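Side-chain contacts in enoyl-CoA hydratase/isomerase family protein (Mycobacterium tuberculosis, PDB 4FN7), which probably catalyses the hydration of enoyl-CoA thioesters in lipid metabolism and belongs to the crotonase superfamily: residues Ala36-Ala41 with Ala86-Ser91; Ala29-Leu34 with Ile76-Gly81; Gly60-Lys65 with Gly81-Ala86. All coordinates share one frame; numbering follows the deposited sequence. Where two conformers were deposited one is given.

Interaction 1. Residues Ala36-Ala41 with Ala86-Ser91; sequences AAIDNA and AYRLLS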
# COMPACT_ATOMS: atom_id res chain seq x y z
N ALA A 36 -19.64 -5.43 -26.02
CA ALA A 36 -20.01 -6.46 -26.99
C ALA A 36 -18.90 -7.50 -27.12
O ALA A 36 -19.16 -8.70 -27.25
CB ALA A 36 -20.33 -5.83 -28.34
N ALA A 37 -17.65 -7.04 -27.10
CA ALA A 37 -16.52 -7.95 -27.22
C ALA A 37 -16.41 -8.84 -25.99
O ALA A 37 -16.11 -10.04 -26.10
CB ALA A 37 -15.23 -7.16 -27.41
N ILE A 38 -16.63 -8.28 -24.80
CA ILE A 38 -16.59 -9.09 -23.59
C ILE A 38 -17.77 -10.07 -23.59
O ILE A 38 -17.63 -11.21 -23.14
CB ILE A 38 -16.54 -8.23 -22.30
CG1 ILE A 38 -15.35 -7.27 -22.33
CG2 ILE A 38 -16.48 -9.14 -21.06
CD1 ILE A 38 -15.42 -6.14 -21.32
N ASP A 39 -18.93 -9.64 -24.11
CA ASP A 39 -20.05 -10.57 -24.30
C ASP A 39 -19.61 -11.77 -25.15
O ASP A 39 -19.97 -12.91 -24.84
CB ASP A 39 -21.25 -9.91 -25.00
CG ASP A 39 -21.92 -8.83 -24.16
OD1 ASP A 39 -21.67 -8.72 -22.94
OD2 ASP A 39 -22.74 -8.11 -24.76
N ASN A 40 -18.88 -11.52 -26.23
CA ASN A 40 -18.35 -12.62 -27.05
C ASN A 40 -17.48 -13.55 -26.24
O ASN A 40 -17.57 -14.78 -26.36
CB ASN A 40 -17.54 -12.10 -28.25
CG ASN A 40 -18.38 -11.39 -29.28
OD1 ASN A 40 -19.59 -11.56 -29.34
ND2 ASN A 40 -17.72 -10.58 -30.10
N ALA A 41 -16.60 -12.97 -25.43
CA ALA A 41 -15.72 -13.75 -24.58
C ALA A 41 -16.53 -14.59 -23.60
O ALA A 41 -16.17 -15.74 -23.32
CB ALA A 41 -14.76 -12.84 -23.82
N ALA A 86 -15.41 -0.98 -15.78
CA ALA A 86 -14.37 -1.28 -14.80
C ALA A 86 -14.85 -2.33 -13.79
O ALA A 86 -14.14 -3.27 -13.49
CB ALA A 86 -13.93 -0.01 -14.08
N TYR A 87 -16.07 -2.15 -13.29
CA TYR A 87 -16.64 -3.12 -12.36
C TYR A 87 -16.71 -4.51 -13.01
O TYR A 87 -16.35 -5.52 -12.41
CB TYR A 87 -18.03 -2.66 -11.91
CG TYR A 87 -18.63 -3.51 -10.82
CD1 TYR A 87 -18.62 -3.09 -9.49
CD2 TYR A 87 -19.20 -4.75 -11.10
CE1 TYR A 87 -19.17 -3.87 -8.49
CE2 TYR A 87 -19.74 -5.54 -10.11
CZ TYR A 87 -19.73 -5.10 -8.80
OH TYR A 87 -20.27 -5.89 -7.82
N ARG A 88 -17.18 -4.54 -14.26
CA ARG A 88 -17.31 -5.80 -15.00
C ARG A 88 -15.97 -6.52 -15.12
O ARG A 88 -15.88 -7.73 -14.92
CB ARG A 88 -17.89 -5.55 -16.39
CG ARG A 88 -18.21 -6.82 -17.14
CD ARG A 88 -18.80 -6.53 -18.50
NE ARG A 88 -19.18 -7.79 -19.15
CZ ARG A 88 -19.66 -7.90 -20.38
NH1 ARG A 88 -19.82 -6.82 -21.14
NH2 ARG A 88 -19.96 -9.10 -20.85
N LEU A 89 -14.92 -5.77 -15.42
CA LEU A 89 -13.61 -6.38 -15.59
C LEU A 89 -12.95 -6.77 -14.28
O LEU A 89 -12.31 -7.82 -14.20
CB LEU A 89 -12.70 -5.47 -16.42
CG LEU A 89 -13.10 -5.43 -17.90
CD1 LEU A 89 -12.41 -4.29 -18.62
CD2 LEU A 89 -12.81 -6.76 -18.59
N LEU A 90 -13.08 -5.94 -13.25
CA LEU A 90 -12.51 -6.26 -11.94
C LEU A 90 -13.17 -7.49 -11.33
O LEU A 90 -12.56 -8.18 -10.52
CB LEU A 90 -12.66 -5.07 -10.98
CG LEU A 90 -11.60 -3.97 -11.12
CD1 LEU A 90 -12.01 -2.73 -10.33
CD2 LEU A 90 -10.22 -4.45 -10.68
N SER A 91 -14.41 -7.76 -11.72
CA SER A 91 -15.12 -8.91 -11.17
C SER A 91 -15.14 -10.09 -12.15
O SER A 91 -15.75 -11.12 -11.88
CB SER A 91 -16.54 -8.52 -10.77
OG SER A 91 -17.28 -8.10 -11.89
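Ile-38 and Leu-89 lie where helices 28-44 and 73-90 face each other, their CA atoms 9.0 Å apart, on two short helical segments that run nearly the same way, at 23°, with 12.2 Å between axes. This is an alpha-alpha contact of the crotonase fold: helix 28-44 links the parallel neighbours 13-18 and 48-52 of the main sheet, and helix 73-90 lies on the next connection, from 48-52 to 96-100. At this separation the two backbones do not touch each other, and side chains carry the contact. Arg-88 spans most of the interval. Its CG stands anti to the backbone N (chi1 -173°) and the chain stays extended as far as NE, which carries the guanidinium across to helix 28-44. There NH2 of Arg-88 lies 2.7 Å from OD1 of Asp-39, in a salt bridge. The bond uses the anti lone pair of OD1, the one turned away from the other carboxylate oxygen, and is moderately bent. NH1 adds a weak hydrogen bond to the same OD1, so a single oxygen takes both contacts, and the carboxylate and guanidinium planes stand 46° apart. Two further groups of helix 28-44 hold the guanidinium: Asp-42 pairs with NH2 and Asn-35 accepts from NH1. Two carboxylates beside it would probably stabilise its positive charge. Deeper in, the contact turns apolar. CD1 of Ile-38 comes to 3.8 Å from CD2 of Leu-89, whose side chain also rests on Leu-49 and Ile-51 of strand 48-52. The other branch of Ile-38 serves the arginine: CG2, anti to the backbone N, covers one guanidinium face, displaced toward its rim and 3.5 Å from CZ of Arg-88.

Interaction 2. Residues Ala29-Leu34 with Ile76-Gly81; sequences AMQQAL and IDMLRG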
# COMPACT_ATOMS: atom_id res chain seq x y z
N ALA A 29 -19.69 4.87 -28.01
CA ALA A 29 -19.46 3.87 -29.05
C ALA A 29 -18.39 2.86 -28.65
O ALA A 29 -18.57 1.64 -28.84
CB ALA A 29 -19.09 4.55 -30.36
N MET A 30 -17.29 3.34 -28.10
CA MET A 30 -16.21 2.46 -27.68
C MET A 30 -16.66 1.57 -26.52
O MET A 30 -16.33 0.38 -26.48
CB MET A 30 -14.96 3.27 -27.29
CG MET A 30 -13.82 2.42 -26.75
SD MET A 30 -13.06 1.36 -28.01
CE MET A 30 -11.89 2.51 -28.73
N GLN A 31 -17.41 2.14 -25.58
CA GLN A 31 -17.90 1.35 -24.46
C GLN A 31 -18.84 0.25 -24.93
O GLN A 31 -18.78 -0.89 -24.46
CB GLN A 31 -18.59 2.24 -23.43
CG GLN A 31 -17.65 3.19 -22.70
CD GLN A 31 -18.39 4.03 -21.69
OE1 GLN A 31 -19.48 3.68 -21.26
NE2 GLN A 31 -17.80 5.17 -21.31
N GLN A 32 -19.73 0.59 -25.86
CA GLN A 32 -20.63 -0.40 -26.42
C GLN A 32 -19.85 -1.52 -27.09
O GLN A 32 -20.16 -2.70 -26.91
CB GLN A 32 -21.58 0.27 -27.41
CG GLN A 32 -22.61 -0.67 -28.00
CD GLN A 32 -23.53 0.01 -28.98
OE1 GLN A 32 -23.31 1.17 -29.34
NE2 GLN A 32 -24.56 -0.69 -29.42
N ALA A 33 -18.83 -1.16 -27.87
CA ALA A 33 -18.04 -2.14 -28.60
C ALA A 33 -17.24 -3.02 -27.64
O ALA A 33 -17.13 -4.23 -27.86
CB ALA A 33 -17.12 -1.46 -29.60
N LEU A 34 -16.69 -2.42 -26.60
CA LEU A 34 -15.96 -3.20 -25.59
C LEU A 34 -16.89 -4.17 -24.88
O LEU A 34 -16.54 -5.33 -24.68
CB LEU A 34 -15.30 -2.27 -24.58
CG LEU A 34 -13.99 -1.63 -25.02
CD1 LEU A 34 -13.56 -0.57 -24.02
CD2 LEU A 34 -12.90 -2.68 -25.21
N ILE A 76 -22.83 12.10 -17.58
CA ILE A 76 -23.22 11.14 -16.55
C ILE A 76 -23.26 9.73 -17.12
O ILE A 76 -22.72 8.79 -16.55
CB ILE A 76 -24.60 11.49 -15.95
CG1 ILE A 76 -24.51 12.75 -15.09
CG2 ILE A 76 -25.14 10.33 -15.13
CD1 ILE A 76 -25.86 13.28 -14.62
N ASP A 77 -23.93 9.58 -18.26
CA ASP A 77 -24.06 8.28 -18.89
C ASP A 77 -22.70 7.70 -19.30
O ASP A 77 -22.46 6.51 -19.13
CB ASP A 77 -24.97 8.36 -20.12
CG ASP A 77 -26.42 8.63 -19.75
OD1 ASP A 77 -26.79 8.44 -18.57
OD2 ASP A 77 -27.19 9.02 -20.65
N MET A 78 -21.82 8.54 -19.84
CA MET A 78 -20.50 8.09 -20.25
C MET A 78 -19.67 7.65 -19.05
O MET A 78 -19.01 6.61 -19.09
CB MET A 78 -19.76 9.16 -21.05
CG MET A 78 -18.36 8.75 -21.46
SD MET A 78 -17.54 9.99 -22.47
CE MET A 78 -17.48 11.36 -21.30
N LEU A 79 -19.71 8.44 -17.98
CA LEU A 79 -18.97 8.08 -16.77
C LEU A 79 -19.52 6.81 -16.14
O LEU A 79 -18.76 5.92 -15.80
CB LEU A 79 -18.96 9.24 -15.77
CG LEU A 79 -17.72 10.13 -15.85
CD1 LEU A 79 -17.55 10.71 -17.26
CD2 LEU A 79 -17.79 11.23 -14.81
N ARG A 80 -20.83 6.72 -16.01
CA ARG A 80 -21.42 5.50 -15.46
C ARG A 80 -21.02 4.27 -16.28
O ARG A 80 -20.67 3.24 -15.73
CB ARG A 80 -22.95 5.60 -15.37
CG ARG A 80 -23.45 6.44 -14.21
CD ARG A 80 -24.95 6.68 -14.30
NE ARG A 80 -25.71 5.43 -14.34
CZ ARG A 80 -26.15 4.79 -13.26
NH1 ARG A 80 -25.93 5.29 -12.05
NH2 ARG A 80 -26.83 3.66 -13.38
N GLY A 81 -21.08 4.39 -17.61
CA GLY A 81 -20.74 3.27 -18.46
C GLY A 81 -19.29 2.85 -18.32
O GLY A 81 -18.96 1.66 -18.35
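Gln-31 reaches from helix 28-44 to the backbone of helix 73-90, which both pack on the main sheet of the crotonase fold, meeting Met-78 and Gly-81 one turn apart. Its CG is anti to the carbonyl carbon (chi1 -68°), and the extended chain beyond carries the amide to the neighbouring helix. Along 76-81 the first partner is Met-78, which contributes both backbone and side chain. The Met-78 carbonyl O accepts a nearly straight hydrogen bond from Gln-31 NE2, 2.9 Å long. The oxygen lies close to the plane of the glutamine amide, whereas the donor sits somewhat off the carbonyl plane of Met-78. The methionine CG packs against the same nitrogen, with 3.6 Å between CG of Met-78 and NE2 of Gln-31, and the two side chains cross at about a right angle. From there the thioether leads away from Gln-31 toward Phe-62 and, on helix 64-69, Ile-66 and Leu-67. One turn further on, Gly-81 presents bare backbone. The other end of the amide closes on it: OE1 of Gln-31 is 3.1 Å from CA of Gly-81 and equally near its carbonyl carbon, directly against the main chain because no side chain stands between. The CA atoms of Gln-31 and Gly-81, 6.9 Å apart, are the nearest pair across the two segments. NE2 has a second acceptor in Leu-26 O, just before helix 28-44. A buried amide nitrogen gripped by two carbonyls implies a fixed flip of the group, with NE2 toward Met-78 and OE1 toward Gly-81.

Interaction 3. Residues Gly60-Lys65 with Gly81-Ala86; sequences GGFDLK and GGFELA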
# COMPACT_ATOMS: atom_id res chain seq x y z
N GLY A 60 -6.60 7.24 -24.35
CA GLY A 60 -6.46 8.60 -23.85
C GLY A 60 -7.51 9.03 -22.85
O GLY A 60 -7.44 10.16 -22.36
N GLY A 61 -8.47 8.17 -22.54
CA GLY A 61 -9.46 8.49 -21.52
C GLY A 61 -10.88 8.54 -22.05
O GLY A 61 -11.17 7.95 -23.08
N PHE A 62 -11.77 9.24 -21.34
CA PHE A 62 -13.12 9.46 -21.84
C PHE A 62 -13.10 10.32 -23.10
O PHE A 62 -12.09 10.93 -23.44
CB PHE A 62 -13.99 10.15 -20.79
CG PHE A 62 -14.37 9.28 -19.63
CD1 PHE A 62 -13.99 9.62 -18.33
CD2 PHE A 62 -15.14 8.14 -19.82
CE1 PHE A 62 -14.36 8.83 -17.25
CE2 PHE A 62 -15.51 7.35 -18.74
CZ PHE A 62 -15.12 7.70 -17.46
N ASP A 63 -14.24 10.38 -23.79
CA ASP A 63 -14.42 11.31 -24.89
C ASP A 63 -14.38 12.73 -24.33
O ASP A 63 -15.33 13.17 -23.69
CB ASP A 63 -15.77 11.05 -25.57
CG ASP A 63 -16.01 11.94 -26.77
OD1 ASP A 63 -15.64 13.13 -26.72
OD2 ASP A 63 -16.57 11.44 -27.77
N LEU A 64 -13.27 13.43 -24.57
CA LEU A 64 -13.08 14.76 -24.01
C LEU A 64 -14.11 15.76 -24.52
O LEU A 64 -14.52 16.66 -23.80
CB LEU A 64 -11.66 15.26 -24.29
CG LEU A 64 -11.25 16.56 -23.59
CD1 LEU A 64 -11.30 16.40 -22.07
CD2 LEU A 64 -9.87 17.01 -24.04
N LYS A 65 -14.53 15.59 -25.77
CA LYS A 65 -15.55 16.46 -26.35
C LYS A 65 -16.83 16.42 -25.52
O LYS A 65 -17.43 17.46 -25.24
CB LYS A 65 -15.84 16.06 -27.80
CG LYS A 65 -14.63 16.13 -28.72
N GLY A 81 -21.08 4.39 -17.61
CA GLY A 81 -20.74 3.27 -18.46
C GLY A 81 -19.29 2.85 -18.32
O GLY A 81 -18.96 1.66 -18.35
N GLY A 82 -18.40 3.83 -18.16
CA GLY A 82 -16.99 3.56 -18.03
C GLY A 82 -16.70 2.84 -16.73
O GLY A 82 -15.95 1.86 -16.68
N PHE A 83 -17.31 3.32 -15.65
CA PHE A 83 -17.07 2.69 -14.36
C PHE A 83 -17.78 1.35 -14.22
O PHE A 83 -17.29 0.47 -13.52
CB PHE A 83 -17.40 3.67 -13.23
CG PHE A 83 -16.55 4.90 -13.26
CD1 PHE A 83 -15.18 4.79 -13.40
CD2 PHE A 83 -17.12 6.16 -13.21
CE1 PHE A 83 -14.37 5.92 -13.44
CE2 PHE A 83 -16.32 7.30 -13.26
CZ PHE A 83 -14.95 7.17 -13.38
N GLU A 84 -18.90 1.18 -14.92
CA GLU A 84 -19.55 -0.12 -14.98
C GLU A 84 -18.66 -1.15 -15.71
O GLU A 84 -18.57 -2.30 -15.30
CB GLU A 84 -20.91 -0.03 -15.68
CG GLU A 84 -21.74 -1.28 -15.51
CD GLU A 84 -22.11 -1.52 -14.06
OE1 GLU A 84 -22.65 -0.59 -13.44
OE2 GLU A 84 -21.84 -2.62 -13.55
N LEU A 85 -18.03 -0.71 -16.79
CA LEU A 85 -17.06 -1.55 -17.49
C LEU A 85 -15.91 -1.94 -16.55
O LEU A 85 -15.48 -3.09 -16.53
CB LEU A 85 -16.53 -0.81 -18.72
CG LEU A 85 -15.58 -1.57 -19.62
CD1 LEU A 85 -16.25 -2.83 -20.15
CD2 LEU A 85 -15.14 -0.68 -20.76
N ALA A 86 -15.41 -0.98 -15.78
CA ALA A 86 -14.37 -1.28 -14.80
C ALA A 86 -14.85 -2.33 -13.79
O ALA A 86 -14.14 -3.27 -13.49
CB ALA A 86 -13.93 -0.01 -14.08
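Phe-62 drives the edge of its ring at the face of Phe-83 and, alongside, at the bare backbone of Gly-82. The pair is a T-shaped stack, with centroids 5.8 Å apart and planes at 88°. CZ of Phe-62 leads, coming to 4.1 Å from CZ of Phe-83, while CE2 of Phe-62 rests 4.1 Å from CA of Gly-82. With no side chain on Gly-82, the phenylalanine edge can settle directly against the helix backbone. The ring is placed there by a CG anti to the carbonyl carbon (chi1 -72°). Segment 60-65, of sequence GGFDLK, resembles the crotonase loop that in relatives supplies one backbone N-H of the oxyanion hole, which would probably place the stack close to that site. Within this segment Asp-63 serves as N-cap of helix 64-69, its OD1 accepting from Ile-66 N. Around the rings, Met-107 touches both phenylalanines, and Gln-31 of helix 28-44 also meets Phe-62. Phe-83 is further enclosed by Phe-110 and by Ala-140, Ala-141 and Ile-144 of helix 139-148.

Helix 73-90 takes part in all three contacts, and interactions 1 and 2 place successive parts of helix 28-44 against it, their centres about 12 Å apart. Interactions 2 and 3 are closer, about 6 Å between centres, and share Gly-81. Gln-31 OE1 lies 3.3 Å from Gly-82 N, and Met-78 SD is 3.6 Å from Asp-63 N, so the amide contact packs directly beside the aromatic one. Interaction 1 is joined to interaction 3 through Leu-85, whose CD1 is 3.6 Å from Ile-38 CD1. Interaction 3 includes the loop that probably borders the oxyanion hole; the centre of interaction 1 is about 14 Å from that of interaction 3.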